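Local coordinates for protein Rab GDP dissociation inhibitor alpha (Naegleria fowleri, PDB 6C87) that probably binds prenylated Rab GTPases in their GDP-bound form, slows their loss of GDP and extracts them from membranes, at residues A362-T367 / D382-I387; S28-V33 / V96-M101; H126-T131 / R220-S225. All coordinates share one frame; numbering follows the deposited sequence.

Contact 1: A362-T367 / D382-I387; sequences AIVSTT and DLLNPI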
ATOM      1  N   ALA A 362      24.466  27.241 -21.473  1.00 31.82           N
ATOM      2  CA  ALA A 362      24.738  27.083 -20.049  1.00 28.54           C
ATOM      3  C   ALA A 362      23.824  28.042 -19.309  1.00 31.38           C
ATOM      4  O   ALA A 362      23.851  29.254 -19.558  1.00 31.25           O
ATOM      5  CB  ALA A 362      26.209  27.345 -19.711  1.00 23.99           C
ATOM      6  N   ILE A 363      22.969  27.500 -18.456  1.00 34.15           N
ATOM      7  CA  ILE A 363      21.977  28.300 -17.758  1.00 28.53           C
ATOM      8  C   ILE A 363      22.282  28.235 -16.270  1.00 30.30           C
ATOM      9  O   ILE A 363      22.385  27.145 -15.696  1.00 30.73           O
ATOM     10  CB  ILE A 363      20.550  27.839 -18.092  1.00 26.19           C
ATOM     11  CG1 ILE A 363      20.353  27.970 -19.614  1.00 30.74           C
ATOM     12  CG2 ILE A 363      19.524  28.683 -17.334  1.00 23.88           C
ATOM     13  CD1 ILE A 363      18.943  27.802 -20.116  1.00 40.41           C
ATOM     14  N   VAL A 364      22.465  29.405 -15.663  1.00 31.49           N
ATOM     15  CA  VAL A 364      22.829  29.538 -14.260  1.00 32.81           C
ATOM     16  C   VAL A 364      21.594  29.991 -13.496  1.00 37.57           C
ATOM     17  O   VAL A 364      20.914  30.938 -13.910  1.00 44.51           O
ATOM     18  CB  VAL A 364      23.986  30.533 -14.077  1.00 36.78           C
ATOM     19  CG1 VAL A 364      24.452  30.541 -12.624  1.00 30.83           C
ATOM     20  CG2 VAL A 364      25.124  30.197 -15.034  1.00 39.94           C
ATOM     21  N   SER A 365      21.287  29.307 -12.396  1.00 25.57           N
ATOM     22  CA  SER A 365      20.067  29.601 -11.669  1.00 25.34           C
ATOM     23  C   SER A 365      20.317  29.563 -10.168  1.00 36.11           C
ATOM     24  O   SER A 365      21.056  28.710  -9.666  1.00 37.35           O
ATOM     25  CB  SER A 365      18.953  28.611 -12.044  1.00 31.22           C
ATOM     26  OG  SER A 365      19.277  27.300 -11.616  1.00 44.68           O
ATOM     27  N   THR A 366      19.667  30.477  -9.456  1.00 32.93           N
ATOM     28  CA  THR A 366      19.703  30.459  -8.006  1.00 30.54           C
ATOM     29  C   THR A 366      18.534  31.281  -7.495  1.00 33.30           C
ATOM     30  O   THR A 366      17.961  32.099  -8.217  1.00 30.16           O
ATOM     31  CB  THR A 366      21.033  30.994  -7.455  1.00 37.66           C
ATOM     32  OG1 THR A 366      21.127  30.694  -6.057  1.00 36.03           O
ATOM     33  CG2 THR A 366      21.150  32.496  -7.660  1.00 38.08           C
ATOM     34  N   THR A 367      18.167  31.019  -6.248  1.00 39.02           N
ATOM     35  CA  THR A 367      17.207  31.866  -5.566  1.00 34.26           C
ATOM     36  C   THR A 367      17.856  33.213  -5.285  1.00 37.29           C
ATOM     37  O   THR A 367      19.016  33.283  -4.880  1.00 38.60           O
ATOM     38  CB  THR A 367      16.744  31.207  -4.268  1.00 38.87           C
ATOM     39  OG1 THR A 367      16.002  30.017  -4.570  1.00 43.12           O
ATOM     40  CG2 THR A 367      15.893  32.154  -3.430  1.00 31.84           C
ATOM     41  N   ASP A 382      31.931  33.754 -14.140  1.00 34.88           N
ATOM     42  CA  ASP A 382      33.361  33.898 -14.379  1.00 38.31           C
ATOM     43  C   ASP A 382      33.974  32.588 -14.860  1.00 39.31           C
ATOM     44  O   ASP A 382      34.930  32.597 -15.643  1.00 40.96           O
ATOM     45  CB  ASP A 382      34.069  34.393 -13.113  1.00 39.08           C
ATOM     46  CG  ASP A 382      33.849  35.883 -12.853  1.00 51.90           C
ATOM     47  OD1 ASP A 382      33.312  36.578 -13.747  1.00 59.36           O
ATOM     48  OD2 ASP A 382      34.219  36.358 -11.751  1.00 48.90           O
ATOM     49  N   LEU A 383      33.417  31.455 -14.441  1.00 37.42           N
ATOM     50  CA  LEU A 383      33.928  30.176 -14.905  1.00 33.97           C
ATOM     51  C   LEU A 383      33.516  29.875 -16.338  1.00 38.23           C
ATOM     52  O   LEU A 383      34.144  29.024 -16.981  1.00 39.42           O
ATOM     53  CB  LEU A 383      33.451  29.061 -13.973  1.00 28.13           C
ATOM     54  CG  LEU A 383      33.950  29.139 -12.523  1.00 35.89           C
ATOM     55  CD1 LEU A 383      33.192  28.179 -11.607  1.00 38.95           C
ATOM     56  CD2 LEU A 383      35.422  28.832 -12.468  1.00 29.92           C
ATOM     57  N   LEU A 384      32.514  30.584 -16.866  1.00 39.85           N
ATOM     58  CA  LEU A 384      32.024  30.332 -18.213  1.00 36.77           C
ATOM     59  C   LEU A 384      32.703  31.184 -19.277  1.00 35.66           C
ATOM     60  O   LEU A 384      32.611  30.847 -20.462  1.00 45.35           O
ATOM     61  CB  LEU A 384      30.512  30.578 -18.273  1.00 33.96           C
ATOM     62  CG  LEU A 384      29.670  29.761 -17.291  1.00 34.21           C
ATOM     63  CD1 LEU A 384      28.169  30.071 -17.441  1.00 29.33           C
ATOM     64  CD2 LEU A 384      29.962  28.271 -17.438  1.00 31.32           C
ATOM     65  N   ASN A 385      33.392  32.249 -18.886  1.00 36.95           N
ATOM     66  CA  ASN A 385      33.932  33.190 -19.856  1.00 37.40           C
ATOM     67  C   ASN A 385      34.932  32.501 -20.778  1.00 44.82           C
ATOM     68  O   ASN A 385      35.675  31.614 -20.339  1.00 43.47           O
ATOM     69  CB  ASN A 385      34.596  34.364 -19.142  1.00 38.34           C
ATOM     70  CG  ASN A 385      33.586  35.355 -18.605  1.00 48.03           C
ATOM     71  OD1 ASN A 385      32.601  35.678 -19.275  1.00 48.84           O
ATOM     72  ND2 ASN A 385      33.814  35.833 -17.384  1.00 52.76           N
ATOM     73  N   PRO A 386      34.989  32.889 -22.060  1.00 41.56           N
ATOM     74  CA  PRO A 386      34.170  33.966 -22.640  1.00 38.07           C
ATOM     75  C   PRO A 386      32.733  33.559 -22.998  1.00 42.04           C
ATOM     76  O   PRO A 386      32.504  32.421 -23.397  1.00 38.05           O
ATOM     77  CB  PRO A 386      34.948  34.351 -23.905  1.00 36.98           C
ATOM     78  CG  PRO A 386      35.740  33.150 -24.266  1.00 36.55           C
ATOM     79  CD  PRO A 386      35.913  32.290 -23.037  1.00 31.45           C
ATOM     80  N   ILE A 387      31.791  34.496 -22.873  1.00 44.18           N
ATOM     81  CA  ILE A 387      30.374  34.258 -23.144  1.00 35.26           C
ATOM     82  C   ILE A 387      29.960  35.047 -24.384  1.00 33.77           C
ATOM     83  O   ILE A 387      30.108  36.274 -24.424  1.00 30.95           O
ATOM     84  CB  ILE A 387      29.504  34.638 -21.930  1.00 34.04           C
ATOM     85  CG1 ILE A 387      29.893  33.793 -20.711  1.00 35.94           C
ATOM     86  CG2 ILE A 387      28.023  34.483 -22.252  1.00 33.71           C
ATOM     87  CD1 ILE A 387      29.204  34.206 -19.432  1.00 27.78           C
TER

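Contact 2: S28-V33 / V96-M101; sequences SGLLSV and VKILRM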
ATOM      1  N   SER A  28      -2.738  16.957 -16.248  1.00 39.34           N
ATOM      2  CA  SER A  28      -3.748  16.762 -17.284  1.00 39.21           C
ATOM      3  C   SER A  28      -3.665  15.366 -17.898  1.00 40.95           C
ATOM      4  O   SER A  28      -4.692  14.701 -18.090  1.00 38.50           O
ATOM      5  CB  SER A  28      -3.587  17.836 -18.357  1.00 35.79           C
ATOM      6  OG  SER A  28      -4.512  17.672 -19.412  1.00 41.05           O
ATOM      7  N   GLY A  29      -2.447  14.896 -18.190  1.00 37.97           N
ATOM      8  CA  GLY A  29      -2.285  13.563 -18.754  1.00 37.28           C
ATOM      9  C   GLY A  29      -2.697  12.455 -17.802  1.00 44.67           C
ATOM     10  O   GLY A  29      -3.332  11.478 -18.210  1.00 48.97           O
ATOM     11  N   LEU A  30      -2.331  12.583 -16.523  1.00 45.33           N
ATOM     12  CA  LEU A  30      -2.730  11.587 -15.531  1.00 42.27           C
ATOM     13  C   LEU A  30      -4.246  11.515 -15.398  1.00 48.67           C
ATOM     14  O   LEU A  30      -4.815  10.422 -15.271  1.00 53.31           O
ATOM     15  CB  LEU A  30      -2.092  11.905 -14.180  1.00 41.79           C
ATOM     16  CG  LEU A  30      -0.611  11.569 -14.027  1.00 36.15           C
ATOM     17  CD1 LEU A  30      -0.091  12.174 -12.750  1.00 36.76           C
ATOM     18  CD2 LEU A  30      -0.417  10.060 -14.024  1.00 36.16           C
ATOM     19  N   LEU A  31      -4.920  12.668 -15.426  1.00 51.22           N
ATOM     20  CA  LEU A  31      -6.379  12.674 -15.341  1.00 57.18           C
ATOM     21  C   LEU A  31      -7.008  11.993 -16.550  1.00 64.50           C
ATOM     22  O   LEU A  31      -8.009  11.279 -16.420  1.00 64.26           O
ATOM     23  CB  LEU A  31      -6.886  14.110 -15.209  1.00 52.67           C
ATOM     24  CG  LEU A  31      -6.535  14.852 -13.923  1.00 49.33           C
ATOM     25  CD1 LEU A  31      -6.728  16.339 -14.119  1.00 49.50           C
ATOM     26  CD2 LEU A  31      -7.414  14.353 -12.785  1.00 48.99           C
ATOM     27  N   SER A  32      -6.436  12.202 -17.737  1.00 68.29           N
ATOM     28  CA  SER A  32      -7.007  11.620 -18.947  1.00 61.54           C
ATOM     29  C   SER A  32      -6.855  10.103 -18.959  1.00 58.72           C
ATOM     30  O   SER A  32      -7.782   9.390 -19.353  1.00 63.26           O
ATOM     31  CB  SER A  32      -6.372  12.248 -20.187  1.00 61.82           C
ATOM     32  OG  SER A  32      -6.770  13.604 -20.324  1.00 60.34           O
ATOM     33  N   VAL A  33      -5.683   9.587 -18.571  1.00 54.91           N
ATOM     34  CA  VAL A  33      -5.500   8.138 -18.566  1.00 53.78           C
ATOM     35  C   VAL A  33      -6.285   7.471 -17.440  1.00 56.28           C
ATOM     36  O   VAL A  33      -6.497   6.251 -17.474  1.00 56.91           O
ATOM     37  CB  VAL A  33      -4.007   7.764 -18.491  1.00 43.69           C
ATOM     38  CG1 VAL A  33      -3.237   8.487 -19.573  1.00 40.45           C
ATOM     39  CG2 VAL A  33      -3.433   8.041 -17.113  1.00 39.72           C
ATOM     40  N   VAL A  96      10.411  10.527 -14.077  1.00 38.05           N
ATOM     41  CA  VAL A  96      10.490   9.492 -15.104  1.00 44.37           C
ATOM     42  C   VAL A  96       9.408   8.439 -14.880  1.00 52.29           C
ATOM     43  O   VAL A  96       8.804   7.931 -15.835  1.00 50.23           O
ATOM     44  CB  VAL A  96      11.900   8.871 -15.122  1.00 41.97           C
ATOM     45  CG1 VAL A  96      11.915   7.589 -15.935  1.00 40.78           C
ATOM     46  CG2 VAL A  96      12.910   9.867 -15.676  1.00 39.36           C
ATOM     47  N   LYS A  97       9.152   8.083 -13.617  1.00 51.94           N
ATOM     48  CA  LYS A  97       8.122   7.087 -13.334  1.00 51.98           C
ATOM     49  C   LYS A  97       6.724   7.632 -13.606  1.00 50.10           C
ATOM     50  O   LYS A  97       5.871   6.919 -14.148  1.00 46.09           O
ATOM     51  CB  LYS A  97       8.247   6.587 -11.893  1.00 48.30           C
ATOM     52  CG  LYS A  97       9.427   5.640 -11.697  1.00 46.43           C
ATOM     53  CD  LYS A  97       9.536   5.104 -10.280  1.00 45.87           C
ATOM     54  CE  LYS A  97      10.720   4.158 -10.165  1.00 50.10           C
ATOM     55  NZ  LYS A  97      10.743   3.428  -8.872  1.00 59.06           N
ATOM     56  N   ILE A  98       6.475   8.900 -13.267  1.00 51.29           N
ATOM     57  CA  ILE A  98       5.171   9.492 -13.550  1.00 51.79           C
ATOM     58  C   ILE A  98       4.947   9.597 -15.053  1.00 53.51           C
ATOM     59  O   ILE A  98       3.856   9.297 -15.554  1.00 52.68           O
ATOM     60  CB  ILE A  98       5.050  10.867 -12.878  1.00 52.12           C
ATOM     61  CG1 ILE A  98       5.284  10.762 -11.375  1.00 52.51           C
ATOM     62  CG2 ILE A  98       3.669  11.440 -13.119  1.00 55.71           C
ATOM     63  CD1 ILE A  98       5.315  12.123 -10.682  1.00 47.95           C
ATOM     64  N   LEU A  99       5.975  10.032 -15.792  1.00 49.60           N
ATOM     65  CA  LEU A  99       5.884  10.111 -17.247  1.00 41.30           C
ATOM     66  C   LEU A  99       5.584   8.749 -17.858  1.00 46.66           C
ATOM     67  O   LEU A  99       4.823   8.650 -18.828  1.00 50.72           O
ATOM     68  CB  LEU A  99       7.192  10.661 -17.809  1.00 35.20           C
ATOM     69  CG  LEU A  99       7.475  12.131 -17.517  1.00 37.87           C
ATOM     70  CD1 LEU A  99       8.824  12.552 -18.102  1.00 33.32           C
ATOM     71  CD2 LEU A  99       6.330  12.982 -18.066  1.00 30.88           C
ATOM     72  N   ARG A 100       6.173   7.686 -17.303  1.00 40.37           N
ATOM     73  CA  ARG A 100       5.884   6.344 -17.795  1.00 37.85           C
ATOM     74  C   ARG A 100       4.430   5.964 -17.556  1.00 44.70           C
ATOM     75  O   ARG A 100       3.815   5.294 -18.393  1.00 48.79           O
ATOM     76  CB  ARG A 100       6.817   5.322 -17.151  1.00 40.56           C
ATOM     77  CG  ARG A 100       8.192   5.232 -17.797  1.00 47.57           C
ATOM     78  CD  ARG A 100       9.167   4.409 -16.959  1.00 45.49           C
ATOM     79  NE  ARG A 100      10.543   4.636 -17.382  1.00 47.94           N
ATOM     80  CZ  ARG A 100      11.620   4.260 -16.694  1.00 48.35           C
ATOM     81  NH1 ARG A 100      11.485   3.643 -15.526  1.00 45.82           N
ATOM     82  NH2 ARG A 100      12.836   4.515 -17.173  1.00 39.99           N
ATOM     83  N   MET A 101       3.862   6.390 -16.427  1.00 48.26           N
ATOM     84  CA  MET A 101       2.474   6.063 -16.119  1.00 37.79           C
ATOM     85  C   MET A 101       1.513   6.637 -17.154  1.00 42.60           C
ATOM     86  O   MET A 101       0.497   6.010 -17.482  1.00 51.54           O
ATOM     87  CB  MET A 101       2.121   6.585 -14.734  1.00 35.24           C
ATOM     88  CG  MET A 101       2.710   5.804 -13.593  1.00 47.87           C
ATOM     89  SD  MET A 101       2.295   6.665 -12.073  1.00 55.71           S
ATOM     90  CE  MET A 101       0.658   5.990 -11.785  1.00 54.86           C
TER

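Contact 3: H126-T131 / R220-S225; sequences HKVPIT and RLYEDS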
ATOM      1  N   HIS A 126      34.783  19.907  -9.981  1.00 41.74           N
ATOM      2  CA  HIS A 126      35.345  18.575 -10.121  1.00 37.78           C
ATOM      3  C   HIS A 126      34.220  17.567 -10.297  1.00 34.76           C
ATOM      4  O   HIS A 126      33.060  17.837  -9.980  1.00 41.15           O
ATOM      5  CB  HIS A 126      36.220  18.220  -8.910  1.00 46.69           C
ATOM      6  CG  HIS A 126      37.430  19.091  -8.771  1.00 49.53           C
ATOM      7  ND1 HIS A 126      38.552  18.938  -9.559  1.00 46.09           N
ATOM      8  CD2 HIS A 126      37.681  20.144  -7.954  1.00 48.98           C
ATOM      9  CE1 HIS A 126      39.448  19.852  -9.225  1.00 51.97           C
ATOM     10  NE2 HIS A 126      38.943  20.596  -8.254  1.00 53.56           N
ATOM     11  N   LYS A 127      34.573  16.407 -10.841  1.00 37.55           N
ATOM     12  CA  LYS A 127      33.606  15.333 -10.998  1.00 36.67           C
ATOM     13  C   LYS A 127      33.065  14.914  -9.634  1.00 36.65           C
ATOM     14  O   LYS A 127      33.773  14.940  -8.624  1.00 42.96           O
ATOM     15  CB  LYS A 127      34.253  14.140 -11.714  1.00 36.40           C
ATOM     16  N   VAL A 128      31.795  14.522  -9.602  1.00 35.75           N
ATOM     17  CA  VAL A 128      31.177  14.075  -8.354  1.00 37.10           C
ATOM     18  C   VAL A 128      31.689  12.675  -8.023  1.00 41.69           C
ATOM     19  O   VAL A 128      31.528  11.749  -8.832  1.00 44.05           O
ATOM     20  CB  VAL A 128      29.643  14.102  -8.452  1.00 39.25           C
ATOM     21  CG1 VAL A 128      29.025  13.487  -7.210  1.00 35.64           C
ATOM     22  CG2 VAL A 128      29.144  15.528  -8.653  1.00 40.43           C
ATOM     23  N   PRO A 129      32.317  12.468  -6.864  1.00 47.63           N
ATOM     24  CA  PRO A 129      32.800  11.126  -6.519  1.00 55.75           C
ATOM     25  C   PRO A 129      31.704  10.278  -5.885  1.00 53.56           C
ATOM     26  O   PRO A 129      30.934  10.745  -5.042  1.00 50.27           O
ATOM     27  CB  PRO A 129      33.932  11.402  -5.521  1.00 55.95           C
ATOM     28  CG  PRO A 129      33.576  12.728  -4.893  1.00 48.46           C
ATOM     29  CD  PRO A 129      32.668  13.472  -5.843  1.00 48.48           C
ATOM     30  N   ILE A 130      31.644   9.014  -6.303  1.00 51.55           N
ATOM     31  CA  ILE A 130      30.605   8.083  -5.879  1.00 52.85           C
ATOM     32  C   ILE A 130      31.178   6.927  -5.073  1.00 55.40           C
ATOM     33  O   ILE A 130      30.719   6.645  -3.964  1.00 61.21           O
ATOM     34  CB  ILE A 130      29.790   7.562  -7.080  1.00 53.89           C
ATOM     35  CG1 ILE A 130      29.122   8.741  -7.759  1.00 56.52           C
ATOM     36  CG2 ILE A 130      28.752   6.568  -6.630  1.00 54.98           C
ATOM     37  CD1 ILE A 130      28.304   9.553  -6.776  1.00 52.93           C
ATOM     38  N   THR A 131      32.184   6.250  -5.611  1.00 57.60           N
ATOM     39  CA  THR A 131      32.725   5.091  -4.926  1.00 56.20           C
ATOM     40  C   THR A 131      33.635   5.539  -3.787  1.00 65.52           C
ATOM     41  O   THR A 131      34.151   6.659  -3.796  1.00 67.48           O
ATOM     42  CB  THR A 131      33.503   4.217  -5.904  1.00 54.74           C
ATOM     43  OG1 THR A 131      34.650   4.938  -6.380  1.00 58.46           O
ATOM     44  CG2 THR A 131      32.630   3.816  -7.083  1.00 48.09           C
ATOM     45  N   ARG A 220      22.061   5.558  -3.484  1.00 46.75           N
ATOM     46  CA  ARG A 220      21.983   4.350  -4.302  1.00 53.16           C
ATOM     47  C   ARG A 220      21.285   4.628  -5.629  1.00 51.81           C
ATOM     48  O   ARG A 220      21.671   4.081  -6.668  1.00 54.44           O
ATOM     49  CB  ARG A 220      21.253   3.235  -3.551  1.00 54.92           C
ATOM     50  CG  ARG A 220      21.881   2.821  -2.228  1.00 64.37           C
ATOM     51  CD  ARG A 220      22.954   1.756  -2.380  1.00 72.39           C
ATOM     52  NE  ARG A 220      23.530   1.409  -1.083  1.00 74.12           N
ATOM     53  CZ  ARG A 220      22.968   0.573  -0.215  1.00 75.79           C
ATOM     54  NH1 ARG A 220      21.814  -0.009  -0.507  1.00 82.54           N
ATOM     55  NH2 ARG A 220      23.557   0.320   0.946  1.00 72.21           N
ATOM     56  N   LEU A 221      20.244   5.458  -5.610  1.00 39.41           N
ATOM     57  CA  LEU A 221      19.574   5.812  -6.852  1.00 47.36           C
ATOM     58  C   LEU A 221      20.535   6.492  -7.816  1.00 49.36           C
ATOM     59  O   LEU A 221      20.560   6.173  -9.014  1.00 47.33           O
ATOM     60  CB  LEU A 221      18.387   6.724  -6.548  1.00 48.77           C
ATOM     61  CG  LEU A 221      17.631   7.298  -7.741  1.00 45.96           C
ATOM     62  CD1 LEU A 221      16.986   6.180  -8.553  1.00 40.31           C
ATOM     63  CD2 LEU A 221      16.594   8.298  -7.254  1.00 43.48           C
ATOM     64  N   TYR A 222      21.354   7.414  -7.296  1.00 42.33           N
ATOM     65  CA  TYR A 222      22.349   8.097  -8.112  1.00 38.97           C
ATOM     66  C   TYR A 222      23.348   7.108  -8.696  1.00 44.47           C
ATOM     67  O   TYR A 222      23.603   7.113  -9.904  1.00 50.69           O
ATOM     68  CB  TYR A 222      23.057   9.169  -7.269  1.00 41.05           C
ATOM     69  CG  TYR A 222      24.025  10.070  -8.029  1.00 38.85           C
ATOM     70  CD1 TYR A 222      25.237   9.577  -8.510  1.00 37.03           C
ATOM     71  CD2 TYR A 222      23.734  11.408  -8.258  1.00 39.87           C
ATOM     72  CE1 TYR A 222      26.120  10.380  -9.206  1.00 34.20           C
ATOM     73  CE2 TYR A 222      24.625  12.230  -8.951  1.00 38.08           C
ATOM     74  CZ  TYR A 222      25.812  11.704  -9.428  1.00 36.99           C
ATOM     75  OH  TYR A 222      26.706  12.491 -10.119  1.00 37.17           O
ATOM     76  N   GLU A 223      23.902   6.234  -7.854  1.00 42.08           N
ATOM     77  CA  GLU A 223      24.909   5.285  -8.320  1.00 47.50           C
ATOM     78  C   GLU A 223      24.329   4.293  -9.325  1.00 49.88           C
ATOM     79  O   GLU A 223      24.984   3.961 -10.320  1.00 48.02           O
ATOM     80  CB  GLU A 223      25.512   4.553  -7.121  1.00 52.36           C
ATOM     81  CG  GLU A 223      26.580   3.531  -7.465  1.00 64.31           C
ATOM     82  CD  GLU A 223      26.960   2.653  -6.281  1.00 77.72           C
ATOM     83  OE1 GLU A 223      26.096   2.400  -5.410  1.00 81.85           O
ATOM     84  OE2 GLU A 223      28.129   2.217  -6.223  1.00 82.78           O
ATOM     85  N   ASP A 224      23.105   3.812  -9.089  1.00 52.85           N
ATOM     86  CA  ASP A 224      22.475   2.877 -10.021  1.00 63.58           C
ATOM     87  C   ASP A 224      22.204   3.535 -11.370  1.00 61.62           C
ATOM     88  O   ASP A 224      22.486   2.951 -12.424  1.00 58.01           O
ATOM     89  CB  ASP A 224      21.185   2.314  -9.420  1.00 70.79           C
ATOM     90  CG  ASP A 224      21.439   1.172  -8.444  1.00 83.22           C
ATOM     91  OD1 ASP A 224      20.623   0.997  -7.513  1.00 86.39           O
ATOM     92  OD2 ASP A 224      22.476   0.484  -8.573  1.00 86.58           O
ATOM     93  N   SER A 225      21.632   4.743 -11.356  1.00 54.82           N
ATOM     94  CA  SER A 225      21.368   5.448 -12.606  1.00 47.93           C
ATOM     95  C   SER A 225      22.669   5.776 -13.332  1.00 43.97           C
ATOM     96  O   SER A 225      22.764   5.629 -14.558  1.00 41.63           O
ATOM     97  CB  SER A 225      20.562   6.713 -12.323  1.00 45.98           C
ATOM     98  OG  SER A 225      19.309   6.382 -11.753  1.00 54.08           O
TER

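Contact 1: A362-T367 / D382-I387
Leu384 points into a notch between Ala362 and Val364. About 97 Å² is buried in all, more than half of it on Leu384, and all three residues are buried in the protein. A single methyl, Leu384 CD1, does most of the touching. It lies 3.9 Å from Val364 CG2 and 4.1 Å from Ala362 CB. Seen from Leu384 CD1, those two carbons subtend nearly a right angle. The methyl therefore rests in the angle between them. The second branch of the leucine stands farther back, with Leu384 CD2 4.5 Å from Ala362 CB. The reach comes from an extended leucine chain: CG lies beside the backbone N, and CD1 continues directly away from CA (chi2 -179°). Val364 turns one branch to meet it. Its CG2 is beside the backbone N and faces the leucine, while Val364 CG1 is directed elsewhere, 6.1 Å from Leu384 CD1. The valine and leucine side chains run past each other in opposite directions and touch through their methyl groups.

The arrangement is a helix packed on one face of a beta-sheet. Strand 360-367 lies between strands 302-315 and 343-349 and pairs antiparallel with both. Side chains alternate along it, so Ala362 and Val364 face the end of helix 378-384, and Ile363 between them faces away, where it touches Pro86 and Ile312. Backbone bonds from Ala362 to Cys313 and from Val364 to Val311 fix the strand in the sheet. The nearest CA pair, Ala362 CA and Leu384 CA, is 8.2 Å apart, a distance the side chains bridge. Val364 also touches Val380 and Leu381, about one turn before Leu384 in the same helix.

Contact 2: S28-V33 / V96-M101
Leu30 spans the gap to Ile98 and Met101, two residues one turn apart on helix 94-102. Its CB leaves the helix across the line to the partner and lies 5.9 Å from Ile98 CG2. The next atom, Leu30 CG, is already at 4.4 Å from that methyl. There the side chain forks. Leu30 CD1 runs on away from CA (chi2 170°) and packs against Ile98 CG2 at 3.8 Å. Leu30 CD2 turns the other way and reaches Met101 CB at 4.4 Å. The leucine and isoleucine side chains cross at about a right angle. Val33, one turn on from Leu30, adds a looser touch, with Val33 CG2 4.4 Å from Met101 O.

The two short helical segments run in broadly the same direction, at 39°, with axes 10.2 Å apart. Helix 22-33 is the crossover between parallel strands 15-18 and 38-41, the beta-alpha-beta unit of a Rossmann-like fold. Leu31 and Ser32 touch Val38 of the second of these strands. Helix 422-436 also joins the packing, as Tyr432 touches Leu30 and Val429 touches Ile98. Helix 94-102 thus lies against both helices 22-33 and 422-436.

Contact 3: H126-T131 / R220-S225
Val128 and Ile130 follow strand 124-127 of the mixed sheet and pack on Tyr222 and Glu223 of the long helix 212-229, joining the sheet's edge to the helical part of the GDI fold. Residues 128-131 form the loop between this strand and helix 132-135. It ends at Thr131, the N-cap of that helix. The Thr131 side chain caps a backbone N of the helix, and Glu134 OE1 accepts from Thr131 N, an exchange consistent with a capping box.

Tyr222 and Ile130 contribute about equally, and together supply nearly two thirds of the buried surface. The tyrosine ring leaves the helix with CG anti to the backbone N (chi1 -174°), reaching toward the loop. Ile130 approaches the ring obliquely, nearest to its CD1 and CE1 atoms. Ile130 CD1 is 3.5 Å from Tyr222 CD1, and Ile130 CG1 is 3.7 Å from Tyr222 CE1. Val128 meets the far end instead: its CB is 3.7 Å from Tyr222 OH, and its CG1 is 4.3 Å from Tyr222 CZ. The hydroxyl is hydrogen-bonded to Ser117 OG on strand 111-121, which ties the ring's outer end to the sheet. Val198 of helix 188-198 touches both Val128 and Ile130.

Ile130 divides its branches between two helix residues. While CG1 and CD1 go to the tyrosine, Ile130 CG2 rests on the aliphatic stem of Glu223, 3.8 Å from Glu223 CB and equally far from Glu223 CG.

Contacts 1 and 2 are the buried ones, though each is small; contact 3 is partly buried and has the largest interface. Contacts 1 and 3 both reach the mixed sheet, with centres 24 Å apart, one through a helix lying on its face and the other through the segment that leaves strand 124-127. Contact 2 belongs to the Rossmann-like part, across the chain's centre from contact 1 and 33 Å from it between centres. Contacts 1 and 2 rest almost wholly on aliphatic carbons. Contact 3 adds an aromatic ring, a hydroxyl bonded into the sheet and the stem of a glutamate. No pair of contacts touches.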